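Local coordinates for molinate hydrolase (Gulosibacter molinativorax, PDB 4UB9), which probably hydrolyses the thiocarbamate herbicide molinate, as a zinc-binding member of the amidohydrolase family, at residues Q191-V195 and M196-F200; A309-P312 and E313-E317; R472-F476 and H477-L481. All blocks are in the same frame, centred on the assembly; numbering follows the deposited sequence.

Contact 1 of 3, residues Q191-V195 and M196-F200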
# COMPACT_ATOMS: atom_id res chain seq x y z
N GLN A 191 -6.84 0.61 2.85
CA GLN A 191 -6.63 0.34 4.25
C GLN A 191 -6.82 1.62 5.03
O GLN A 191 -5.86 2.37 5.31
CB GLN A 191 -5.21 -0.23 4.47
CG GLN A 191 -4.97 -1.57 3.79
CD GLN A 191 -3.52 -2.09 3.91
OE1 GLN A 191 -3.01 -2.76 3.00
NE2 GLN A 191 -2.86 -1.70 4.95
N ALA A 192 -8.05 1.86 5.40
CA ALA A 192 -8.41 3.12 6.04
C ALA A 192 -7.57 3.49 7.25
O ALA A 192 -7.23 4.66 7.46
CB ALA A 192 -9.85 3.09 6.42
N ARG A 193 -7.20 2.49 8.05
CA ARG A 193 -6.40 2.72 9.28
C ARG A 193 -5.07 3.36 9.02
O ARG A 193 -4.52 4.01 9.88
CB ARG A 193 -6.21 1.45 10.10
CG ARG A 193 -7.26 1.32 11.20
CD ARG A 193 -7.11 0.07 12.07
NE ARG A 193 -8.30 -0.12 12.92
CZ ARG A 193 -8.46 0.36 14.15
NH1 ARG A 193 -7.51 1.09 14.76
NH2 ARG A 193 -9.60 0.11 14.79
N THR A 194 -4.52 3.18 7.83
CA THR A 194 -3.25 3.80 7.51
C THR A 194 -3.30 5.35 7.44
O THR A 194 -2.28 5.99 7.46
CB THR A 194 -2.66 3.28 6.18
OG1 THR A 194 -3.51 3.63 5.08
CG2 THR A 194 -2.47 1.75 6.23
N VAL A 195 -4.48 5.92 7.29
CA VAL A 195 -4.58 7.36 7.09
C VAL A 195 -5.56 8.07 7.99
O VAL A 195 -5.91 9.21 7.75
CB VAL A 195 -4.96 7.71 5.63
CG1 VAL A 195 -3.94 7.16 4.66
CG2 VAL A 195 -6.32 7.15 5.26
N MET A 196 -6.04 7.38 9.00
CA MET A 196 -6.97 7.96 9.96
C MET A 196 -6.41 7.76 11.38
O MET A 196 -5.50 6.96 11.57
CB MET A 196 -8.34 7.32 9.86
CG MET A 196 -8.35 5.88 10.36
SD MET A 196 -9.83 4.95 9.91
CE MET A 196 -11.06 5.90 10.79
N SER A 197 -6.93 8.51 12.34
CA SER A 197 -6.49 8.35 13.69
C SER A 197 -6.92 6.97 14.21
O SER A 197 -8.02 6.50 13.91
CB SER A 197 -7.04 9.45 14.62
OG SER A 197 -8.44 9.41 14.70
N ARG A 198 -6.05 6.37 15.02
CA ARG A 198 -6.39 5.14 15.70
C ARG A 198 -7.56 5.37 16.65
O ARG A 198 -8.48 4.55 16.76
CB ARG A 198 -5.18 4.61 16.43
CG ARG A 198 -5.37 3.31 17.18
CD ARG A 198 -4.07 2.93 17.87
NE ARG A 198 -3.42 3.99 18.68
CZ ARG A 198 -3.93 4.61 19.76
NH1 ARG A 198 -5.16 4.36 20.22
NH2 ARG A 198 -3.19 5.54 20.36
N THR A 199 -7.56 6.52 17.31
CA THR A 199 -8.61 6.82 18.29
C THR A 199 -10.00 6.81 17.62
O THR A 199 -10.94 6.19 18.13
CB THR A 199 -8.39 8.20 18.92
OG1 THR A 199 -7.12 8.22 19.56
CG2 THR A 199 -9.48 8.48 19.94
N PHE A 200 -10.11 7.47 16.47
CA PHE A 200 -11.40 7.53 15.75
C PHE A 200 -11.78 6.15 15.20
O PHE A 200 -12.89 5.71 15.34
CB PHE A 200 -11.35 8.54 14.61
CG PHE A 200 -12.65 8.68 13.86
CD1 PHE A 200 -13.84 8.94 14.52
CD2 PHE A 200 -12.69 8.55 12.50
CE1 PHE A 200 -15.03 9.05 13.84
CE2 PHE A 200 -13.87 8.67 11.80
CZ PHE A 200 -15.04 8.93 12.46
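In the turn that leads into helix 198-209, Met196 folds back over the backbone of Ala192 and Arg193. Its CG lies between the backbone N and the carbonyl carbon (chi1 69°), which brings CG to 3.3 Å from Ala192 O. With chi2 extended, SD comes to 4.0 Å from Ala192 CB, so the thioether rests on both the carbonyl and the methyl group of the same residue; the bend at chi3 turns only CE. The turn itself is closed by backbone bonds, Thr194 N to Gln191 O and Val195 N to Ala192 O. Gln191 O is gripped a second time by Thr194 OG1 at 2.7 Å, in the carbonyl plane. On the outer side the extended Arg193 chain reaches forward until Arg198 CG meets the edge of its guanidinium, with NH1 and CG 3.9 Å apart. The two guanidinium planes are only 15° apart, yet their charged atoms do not touch, Arg193 NH1 lying 6.4 Å from Arg198 NE. Arg193 NH2 bridges to Asp202 and Asp205, and its NE bonds to Phe181 O. Ser197 is the N-cap, and its OG accepts from Phe200 N at 3.1 Å; it also bonds to Glu113 of the second subunit, where Asp384 receives Arg198 N and Thr199 OG1. Within its own chain the turn packs against Ile112 of helix 111-118, while Met196 and Arg193 both reach Ala201 on helix 198-209.

Contact 2 of 3, residues A309-P312 and E313-E317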
# COMPACT_ATOMS: atom_id res chain seq x y z
N ALA A 309 -18.51 -21.69 -6.47
CA ALA A 309 -18.70 -23.11 -6.72
C ALA A 309 -20.19 -23.40 -6.77
O ALA A 309 -20.96 -22.81 -6.04
CB ALA A 309 -18.02 -23.92 -5.63
N PRO A 310 -20.61 -24.24 -7.71
CA PRO A 310 -22.06 -24.45 -7.89
C PRO A 310 -22.71 -25.23 -6.77
O PRO A 310 -22.17 -26.18 -6.26
CB PRO A 310 -22.15 -25.22 -9.21
CG PRO A 310 -20.84 -25.92 -9.33
CD PRO A 310 -19.80 -25.05 -8.64
N ILE A 311 -23.91 -24.80 -6.41
CA ILE A 311 -24.64 -25.43 -5.35
C ILE A 311 -25.04 -26.86 -5.77
O ILE A 311 -25.64 -27.02 -6.80
CB ILE A 311 -25.90 -24.66 -4.98
CG1 ILE A 311 -25.52 -23.30 -4.41
CG2 ILE A 311 -26.70 -25.44 -3.96
CD1 ILE A 311 -26.71 -22.44 -4.05
N PRO A 312 -24.69 -27.88 -4.98
CA PRO A 312 -25.08 -29.23 -5.34
C PRO A 312 -26.55 -29.48 -5.18
O PRO A 312 -27.25 -28.84 -4.37
CB PRO A 312 -24.33 -30.11 -4.34
CG PRO A 312 -23.41 -29.20 -3.58
CD PRO A 312 -23.98 -27.82 -3.70
N GLU A 313 -27.01 -30.44 -5.96
CA GLU A 313 -28.42 -30.83 -5.99
C GLU A 313 -28.92 -31.18 -4.61
O GLU A 313 -30.00 -30.78 -4.19
CB GLU A 313 -28.59 -31.98 -6.99
CG GLU A 313 -29.93 -31.97 -7.69
CD GLU A 313 -30.31 -30.61 -8.31
OE1 GLU A 313 -29.59 -30.11 -9.20
OE2 GLU A 313 -31.37 -30.06 -7.94
N GLU A 314 -28.11 -31.91 -3.86
CA GLU A 314 -28.46 -32.37 -2.52
C GLU A 314 -28.83 -31.21 -1.59
O GLU A 314 -29.73 -31.31 -0.76
CB GLU A 314 -27.28 -33.18 -1.97
CG GLU A 314 -27.47 -33.69 -0.57
CD GLU A 314 -26.22 -33.97 0.26
OE1 GLU A 314 -25.35 -34.73 -0.24
OE2 GLU A 314 -26.12 -33.47 1.43
N THR A 315 -28.13 -30.09 -1.75
CA THR A 315 -28.35 -28.92 -0.93
C THR A 315 -29.67 -28.26 -1.32
O THR A 315 -30.42 -27.82 -0.44
CB THR A 315 -27.23 -27.89 -1.07
OG1 THR A 315 -25.99 -28.48 -0.74
CG2 THR A 315 -27.46 -26.70 -0.16
N ILE A 316 -29.95 -28.19 -2.60
CA ILE A 316 -31.24 -27.63 -3.02
C ILE A 316 -32.35 -28.48 -2.47
O ILE A 316 -33.38 -27.96 -1.98
CB ILE A 316 -31.33 -27.53 -4.54
CG1 ILE A 316 -30.48 -26.35 -5.02
CG2 ILE A 316 -32.76 -27.32 -4.96
CD1 ILE A 316 -30.33 -26.27 -6.53
N GLU A 317 -32.17 -29.80 -2.52
CA GLU A 317 -33.20 -30.73 -2.00
C GLU A 317 -33.45 -30.59 -0.50
O GLU A 317 -34.58 -30.62 -0.04
CB GLU A 317 -32.85 -32.17 -2.35
CG GLU A 317 -33.22 -32.52 -3.79
CD GLU A 317 -32.32 -33.64 -4.33
OE1 GLU A 317 -32.14 -33.70 -5.55
OE2 GLU A 317 -31.79 -34.45 -3.52
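Ile311 and Pro312 pack against the first turn of helix 313-322, with apolar contacts on the inner side and glutamates on the outer. The buried part centres on Ile311 CG2: a chi1 of -65° sets CG1 beside the backbone N and leaves CG2 as the branch that touches the helix, 3.8 Å from Thr315 CB and 4.0 Å from Ile316 CG1. The Ile311 side chain crosses those of Thr315 and Ile316 at about a right angle. Beside it the Pro312 ring crosses the Thr315 side chain obliquely, its CD 3.6 Å from OG1. This side is backed by helix 286-294, where Leu289 and Ile293 touch Thr315, and by Val366, which touches Ile316. The outer side is looser. Glu313 and Glu314 are exposed; the end of Glu314 leads away, in a long, weak ion pair with Lys318. Glu313 makes a similar weak pair with Arg360, whose NH1 also hydrogen-bonds Ile311 O. At the junction Pro312 O accepts from Ile316 N at 3.3 Å, and more weakly from Thr315 N at 3.0 Å. Such a carbonyl, opening the i to i+4 bonding from a proline at the N-cap position, is characteristic of a helix N-terminus.

Contact 3 of 3, residues R472-F476 and H477-L481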
# COMPACT_ATOMS: atom_id res chain seq x y z
N ARG A 472 -52.11 5.71 7.43
CA ARG A 472 -51.75 7.11 7.29
C ARG A 472 -51.07 7.29 5.98
O ARG A 472 -50.11 6.59 5.66
CB ARG A 472 -50.81 7.47 8.41
CG ARG A 472 -50.31 8.90 8.39
CD ARG A 472 -49.43 9.11 9.60
NE ARG A 472 -48.15 9.57 9.11
CZ ARG A 472 -47.03 8.87 9.08
NH1 ARG A 472 -46.95 7.65 9.57
NH2 ARG A 472 -45.96 9.44 8.58
N GLU A 473 -51.61 8.15 5.15
CA GLU A 473 -51.03 8.36 3.84
C GLU A 473 -49.79 9.21 4.00
O GLU A 473 -49.75 10.14 4.77
CB GLU A 473 -52.00 9.02 2.84
CG GLU A 473 -51.41 9.12 1.42
CD GLU A 473 -52.41 9.55 0.32
OE1 GLU A 473 -53.56 9.96 0.66
OE2 GLU A 473 -52.04 9.42 -0.88
N ILE A 474 -48.82 8.90 3.18
CA ILE A 474 -47.52 9.53 3.25
C ILE A 474 -47.31 10.45 2.06
O ILE A 474 -47.49 10.03 0.91
CB ILE A 474 -46.40 8.44 3.21
CG1 ILE A 474 -46.61 7.38 4.29
CG2 ILE A 474 -45.02 9.07 3.34
CD1 ILE A 474 -46.67 7.90 5.71
N ASP A 475 -46.83 11.65 2.32
CA ASP A 475 -46.31 12.53 1.22
C ASP A 475 -44.92 12.04 0.77
O ASP A 475 -43.88 12.62 1.08
CB ASP A 475 -46.27 14.01 1.61
CG ASP A 475 -45.74 14.88 0.50
OD1 ASP A 475 -45.63 14.41 -0.67
OD2 ASP A 475 -45.39 16.04 0.81
N PHE A 476 -44.92 10.95 0.01
CA PHE A 476 -43.68 10.20 -0.19
C PHE A 476 -42.68 10.96 -1.03
O PHE A 476 -41.48 10.88 -0.79
CB PHE A 476 -43.91 8.75 -0.66
CG PHE A 476 -44.54 8.61 -1.99
CD1 PHE A 476 -45.91 8.69 -2.11
CD2 PHE A 476 -43.78 8.33 -3.10
CE1 PHE A 476 -46.51 8.54 -3.35
CE2 PHE A 476 -44.36 8.17 -4.34
CZ PHE A 476 -45.73 8.28 -4.47
N HIS A 477 -43.18 11.80 -1.93
CA HIS A 477 -42.30 12.64 -2.72
C HIS A 477 -41.58 13.73 -1.93
O HIS A 477 -40.55 14.22 -2.34
CB HIS A 477 -43.03 13.24 -3.91
CG HIS A 477 -43.24 12.26 -5.01
ND1 HIS A 477 -44.49 11.88 -5.45
CD2 HIS A 477 -42.35 11.53 -5.73
CE1 HIS A 477 -44.37 10.97 -6.39
NE2 HIS A 477 -43.09 10.74 -6.58
N GLY A 478 -42.11 14.11 -0.77
CA GLY A 478 -41.41 15.07 0.10
C GLY A 478 -40.36 14.46 1.05
O GLY A 478 -39.96 15.10 2.03
N LEU A 479 -39.97 13.20 0.82
CA LEU A 479 -39.02 12.49 1.71
C LEU A 479 -37.67 12.47 1.09
O LEU A 479 -37.57 12.35 -0.11
CB LEU A 479 -39.44 11.05 1.94
CG LEU A 479 -40.74 10.84 2.70
CD1 LEU A 479 -41.09 9.36 2.67
CD2 LEU A 479 -40.65 11.32 4.13
N PRO A 480 -36.63 12.56 1.89
CA PRO A 480 -36.65 12.62 3.35
C PRO A 480 -36.95 14.01 3.82
O PRO A 480 -36.67 14.97 3.11
CB PRO A 480 -35.21 12.22 3.74
CG PRO A 480 -34.39 12.71 2.59
CD PRO A 480 -35.25 12.53 1.37
N LEU A 481 -37.46 14.10 5.03
CA LEU A 481 -37.90 15.38 5.58
C LEU A 481 -36.78 16.37 5.77
O LEU A 481 -36.96 17.53 5.49
CB LEU A 481 -38.61 15.17 6.92
CG LEU A 481 -39.94 14.37 6.82
CD1 LEU A 481 -40.55 14.25 8.22
CD2 LEU A 481 -40.93 14.98 5.84
O HOH W 1 -45.71 12.58 -2.49
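Just beyond strand 472-473 the chain makes an inverse gamma turn centred on Asp475 and passes into a short 3-10 turn, where the rings of Phe476 and His477 lie side by side and point the same way. Their centroids are 4.3 Å apart and the planes meet obliquely at 34°. The closest approach is at the far end of the phenyl ring, where CE2 lies over one face of the imidazole, 3.5 Å from His477 CE1. A chi1 of 64° tucks the phenyl ring over its own backbone, beside the His477 side chain. Backbone bonds tie the turn: Gly478 N donates to Asp475 O at 3.0 Å and Leu479 N to Phe476 O at 3.2 Å. A water links the carboxylate to the turn, donating to Asp475 OD1 at 2.6 Å and accepting from His477 N at 2.7 Å. Leu479 and Ile474 make the apolar part. Leu479 CD1 meets Ile474 CG2 at 4.0 Å, the two side chains crossing at about a right angle, and lies 4.4 Å from Phe476 CB. Phe476 also packs on Leu464 and Val467 of strand 464-469, and Ile474 on Leu134 of helix 122-135, the helix whose Arg135 donates from NH2 to Leu479 O. The two successive i to i+3 bonds are typical of a 3-10 turn, here carrying the chain from the edge of a sheet to the surface of a helix.

How the contacts relate
All three are local turns that mix buried and exposed residues, and none touches another. Contacts 1 and 2 both lead into helices, 198-209 and 313-322, whereas contact 3 leads out of a strand. The helix starts differ: a serine hydroxyl caps the first, a proline carbonyl opens the second. Only contact 1 is strongly tied to the second subunit, whose carboxylates take backbone and hydroxyl groups, while the Arg193 charge is met by carboxylates of its own chain; no other chain reaches contact 3, which relies on an aromatic pair and a bridging water. Contact 2 lies nearest a metal ligand, with the side chains of Ile311 and His302 about 10 Å apart. Contacts 2 and 3 fall on opposite sides of the chain's centre.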